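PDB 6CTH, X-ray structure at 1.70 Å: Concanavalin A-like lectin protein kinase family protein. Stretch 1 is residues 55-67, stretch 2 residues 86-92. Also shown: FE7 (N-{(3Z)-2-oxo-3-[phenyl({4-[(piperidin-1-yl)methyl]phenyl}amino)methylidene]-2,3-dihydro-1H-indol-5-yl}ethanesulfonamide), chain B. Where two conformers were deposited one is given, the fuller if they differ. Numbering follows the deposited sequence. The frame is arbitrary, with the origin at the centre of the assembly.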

# COMPACT_ATOMS: atom_id res chain seq x y z
N GLY A 55 -2.10 -0.68 19.65
CA GLY A 55 -2.16 0.77 19.37
C GLY A 55 -0.88 1.54 19.68
O GLY A 55 -0.29 2.22 18.77
N ILE A 56 -0.42 1.45 20.95
CA ILE A 56 0.84 2.14 21.36
C ILE A 56 2.10 1.55 20.71
O ILE A 56 3.05 2.29 20.43
CB ILE A 56 1.06 2.29 22.92
CG1 ILE A 56 2.34 3.11 23.23
CG2 ILE A 56 1.13 0.95 23.64
CD1 ILE A 56 2.39 3.82 24.58
N LYS A 57 2.10 0.24 20.45
CA LYS A 57 3.20 -0.38 19.75
C LYS A 57 3.26 0.16 18.30
O LYS A 57 4.37 0.49 17.81
CB LYS A 57 3.07 -1.91 19.77
N GLU A 58 2.11 0.30 17.64
CA GLU A 58 2.08 0.77 16.25
C GLU A 58 2.40 2.25 16.17
O GLU A 58 3.12 2.65 15.27
CB GLU A 58 0.79 0.46 15.49
CG GLU A 58 0.60 -1.03 15.23
CD GLU A 58 -0.33 -1.34 14.07
OE1 GLU A 58 -0.02 -1.08 12.88
OE2 GLU A 58 -1.42 -1.88 14.32
N TYR A 59 1.92 3.07 17.12
CA TYR A 59 2.35 4.45 17.20
C TYR A 59 3.87 4.55 17.33
O TYR A 59 4.53 5.31 16.60
CB TYR A 59 1.68 5.15 18.42
CG TYR A 59 2.23 6.50 18.72
CD1 TYR A 59 1.71 7.65 18.11
CD2 TYR A 59 3.32 6.65 19.57
CE1 TYR A 59 2.26 8.91 18.37
CE2 TYR A 59 3.86 7.90 19.85
CZ TYR A 59 3.33 9.02 19.24
OH TYR A 59 3.89 10.22 19.51
N ALA A 60 4.45 3.75 18.23
CA ALA A 60 5.90 3.85 18.51
C ALA A 60 6.76 3.45 17.30
O ALA A 60 7.75 4.14 16.94
CB ALA A 60 6.26 2.99 19.70
N SER A 61 6.35 2.35 16.66
CA SER A 61 6.91 1.91 15.40
C SER A 61 6.76 3.00 14.33
O SER A 61 7.73 3.28 13.61
CB SER A 61 6.26 0.59 14.93
OG SER A 61 6.71 0.30 13.61
N GLU A 62 5.59 3.60 14.18
CA GLU A 62 5.41 4.61 13.16
C GLU A 62 6.38 5.76 13.37
O GLU A 62 7.09 6.14 12.43
CB GLU A 62 3.98 5.09 13.05
CG GLU A 62 3.72 6.31 12.14
CD GLU A 62 3.13 6.01 10.77
OE1 GLU A 62 2.88 4.85 10.44
OE2 GLU A 62 2.87 6.96 10.01
N VAL A 63 6.43 6.32 14.59
CA VAL A 63 7.33 7.48 14.82
C VAL A 63 8.79 7.16 14.55
O VAL A 63 9.52 7.98 13.93
CB VAL A 63 7.17 8.05 16.24
CG1 VAL A 63 8.22 9.13 16.51
CG2 VAL A 63 5.80 8.62 16.37
N LYS A 64 9.21 5.99 15.03
CA LYS A 64 10.60 5.54 14.91
C LYS A 64 11.01 5.43 13.46
O LYS A 64 12.06 5.94 13.06
CB LYS A 64 10.77 4.18 15.58
CG LYS A 64 12.23 3.70 15.61
CD LYS A 64 12.30 2.20 15.84
CE LYS A 64 13.75 1.77 15.92
NZ LYS A 64 13.85 0.33 16.27
N ILE A 65 10.17 4.74 12.69
CA ILE A 65 10.50 4.40 11.32
C ILE A 65 10.32 5.63 10.41
O ILE A 65 11.18 5.94 9.59
CB ILE A 65 9.62 3.24 10.82
CG1 ILE A 65 9.79 1.95 11.66
CG2 ILE A 65 9.89 2.94 9.35
CD1 ILE A 65 11.19 1.44 11.68
N ILE A 66 9.16 6.26 10.49
CA ILE A 66 8.83 7.33 9.52
C ILE A 66 9.78 8.53 9.62
O ILE A 66 10.04 9.21 8.59
CB ILE A 66 7.33 7.70 9.56
CG1 ILE A 66 6.89 8.31 8.24
CG2 ILE A 66 7.06 8.65 10.73
CD1 ILE A 66 5.40 8.60 8.18
N SER A 67 10.34 8.74 10.82
CA SER A 67 11.36 9.76 11.10
C SER A 67 12.64 9.55 10.28
O SER A 67 13.34 10.52 9.97
CB SER A 67 11.71 9.82 12.62
OG SER A 67 12.64 8.80 13.02
C4 FE7 B . -4.45 10.17 5.39
C14 FE7 B . -8.27 6.68 5.26
C5 FE7 B . -3.35 11.05 5.51
C6 FE7 B . -2.18 10.67 6.13
C11 FE7 B . -7.34 9.22 4.62
C7 FE7 B . -2.07 9.38 6.62
C8 FE7 B . -4.94 12.24 4.42
C9 FE7 B . -5.50 10.90 4.70
C10 FE7 B . -6.77 10.54 4.29
C12 FE7 B . -7.64 8.88 5.93
C13 FE7 B . -8.10 7.62 6.25
N1 FE7 B . -3.68 12.26 4.92
N2 FE7 B . -7.44 11.38 3.50
C3 FE7 B . -4.31 8.87 5.87
N3 FE7 B . -13.60 12.33 1.88
O2 FE7 B . -5.49 13.18 3.85
C2 FE7 B . -3.11 8.47 6.45
N FE7 B . -2.86 7.12 6.82
S FE7 B . -3.80 5.80 6.69
O FE7 B . -5.16 6.21 6.55
O1 FE7 B . -3.43 4.92 7.76
C1 FE7 B . -3.17 5.20 5.16
C FE7 B . -1.66 5.31 5.21
C16 FE7 B . -7.52 8.26 3.63
C15 FE7 B . -7.98 7.00 3.95
C17 FE7 B . -8.75 11.39 2.96
C22 FE7 B . -9.68 10.41 3.26
C21 FE7 B . -10.93 10.44 2.67
C20 FE7 B . -11.28 11.44 1.78
C19 FE7 B . -10.34 12.41 1.48
C18 FE7 B . -9.09 12.40 2.07
C23 FE7 B . -12.65 11.48 1.15
C28 FE7 B . -14.87 12.46 1.16
C27 FE7 B . -15.81 13.41 1.85
C26 FE7 B . -16.07 12.98 3.28
C25 FE7 B . -14.76 12.73 4.01
C24 FE7 B . -13.87 11.80 3.22
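Stretch 2 (86-92) ELMLVYE

A strand that packs on a helix usually does so through alternate residues, because the extended backbone turns successive side chains to opposite faces, whereas the helix answers with residues three or four apart. The pairing of residues 86-92 with the helix of residues 55-66 in this kinase-family protein is a compact example. Stretch 2 is an extended strand, with phi between -116° and -146° from Leu87 to Tyr91, and it runs in broadly the same direction as the helix. The two axes cross at 37° and approach to 9.5 Å, and the backbones come nearest at Tyr59 and Leu87, whose CA atoms are 7.3 Å apart. Together the two segments bury 397 Å².

Leu87, Leu89 and Tyr91 all direct their CA-to-CB bonds toward the helix, while that of Met88, between the two leucines, points away. Leu87 has the largest area covered, 93 Å². Its CB lies over one face of the Tyr59 ring, 4.0 Å from the centroid and 19° off the ring normal, a CH-pi contact in which an aliphatic carbon meets the aromatic surface nearly head-on. With chi1 in the m well and chi2 in t, Leu87 also brings CD1 to 3.8 Å from CB of Ile56, about one turn before Tyr59 in the helix.

Tyr59, with 84 Å² covered, is the helix's main contribution. Its t rotamer carries the ring to the strand, where one edge meets the backbone: Tyr59 CE1 is 3.6 Å from Met88 O. Thus Met88 takes part through its carbonyl oxygen, although its CA-to-CB bond points away from the helix. The same Tyr59 CE1 lies 3.5 Å from CD2 of Leu89, so the ring spans both leucines.

Leu89, with 71 Å² covered, is the next foothold along the strand. Its CD2 packs 3.6 Å from CG2 of Val63, and its CD1 lies 3.9 Å from CG of Glu62, so the branched end of Leu89 is bordered by Tyr59, Glu62 and Val63. The aliphatic part of Glu62 thereby joins the apolar layer, leaving its carboxylate free for polar contacts.

That carboxylate anchors the last step. Tyr91 OH donates a short hydrogen bond to Glu62 OE2, at 2.6 Å, while OE1 is satisfied elsewhere in the structure. Beside it, Ile66 CD1 approaches Tyr91 CE2 at 4.2 Å along the ring edge. The bound ligand FE7 covers one face of the same ring and donates a hydrogen bond from N1 to Glu92 O at 2.9 Å.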

# COMPACT_ATOMS: atom_id res chain seq x y z
N GLU A 86 -3.15 10.17 25.57
CA GLU A 86 -3.47 10.30 24.15
C GLU A 86 -2.21 10.36 23.23
O GLU A 86 -1.28 11.13 23.44
CB GLU A 86 -4.35 11.54 23.89
CG GLU A 86 -5.72 11.53 24.58
CD GLU A 86 -6.86 11.10 23.66
OE1 GLU A 86 -7.98 11.64 23.81
OE2 GLU A 86 -6.64 10.21 22.81
N LEU A 87 -2.23 9.52 22.22
CA LEU A 87 -1.15 9.43 21.22
C LEU A 87 -1.76 9.83 19.87
O LEU A 87 -2.85 9.35 19.53
CB LEU A 87 -0.63 8.01 21.13
CG LEU A 87 -0.17 7.25 22.36
CD1 LEU A 87 -0.08 5.76 22.07
CD2 LEU A 87 1.16 7.76 22.85
N MET A 88 -1.08 10.73 19.15
CA MET A 88 -1.55 11.22 17.85
C MET A 88 -0.46 11.54 16.85
O MET A 88 0.64 11.92 17.26
CB MET A 88 -2.40 12.45 18.03
CG MET A 88 -3.62 12.06 18.84
SD MET A 88 -4.83 13.29 18.68
CE MET A 88 -4.23 14.26 20.04
N LEU A 89 -0.80 11.43 15.56
CA LEU A 89 0.14 11.59 14.46
C LEU A 89 -0.47 12.53 13.42
O LEU A 89 -1.68 12.45 13.10
CB LEU A 89 0.48 10.25 13.82
CG LEU A 89 1.09 9.19 14.72
CD1 LEU A 89 0.81 7.78 14.19
CD2 LEU A 89 2.58 9.47 14.88
N VAL A 90 0.34 13.44 12.89
CA VAL A 90 -0.17 14.49 12.01
C VAL A 90 0.52 14.44 10.67
O VAL A 90 1.74 14.33 10.63
CB VAL A 90 0.09 15.90 12.64
CG1 VAL A 90 -0.61 16.97 11.81
CG2 VAL A 90 -0.42 15.94 14.06
N TYR A 91 -0.25 14.55 9.59
CA TYR A 91 0.22 14.43 8.22
C TYR A 91 -0.41 15.51 7.35
O TYR A 91 -1.39 16.16 7.78
CB TYR A 91 -0.19 13.08 7.64
CG TYR A 91 0.09 11.86 8.47
CD1 TYR A 91 -0.83 11.41 9.40
CD2 TYR A 91 1.24 11.11 8.27
CE1 TYR A 91 -0.61 10.23 10.10
CE2 TYR A 91 1.48 9.98 8.99
CZ TYR A 91 0.59 9.54 9.91
OH TYR A 91 0.81 8.37 10.60
N GLU A 92 0.11 15.70 6.15
CA GLU A 92 -0.57 16.53 5.14
C GLU A 92 -1.93 15.97 4.80
O GLU A 92 -2.11 14.73 4.71
CB GLU A 92 0.23 16.67 3.82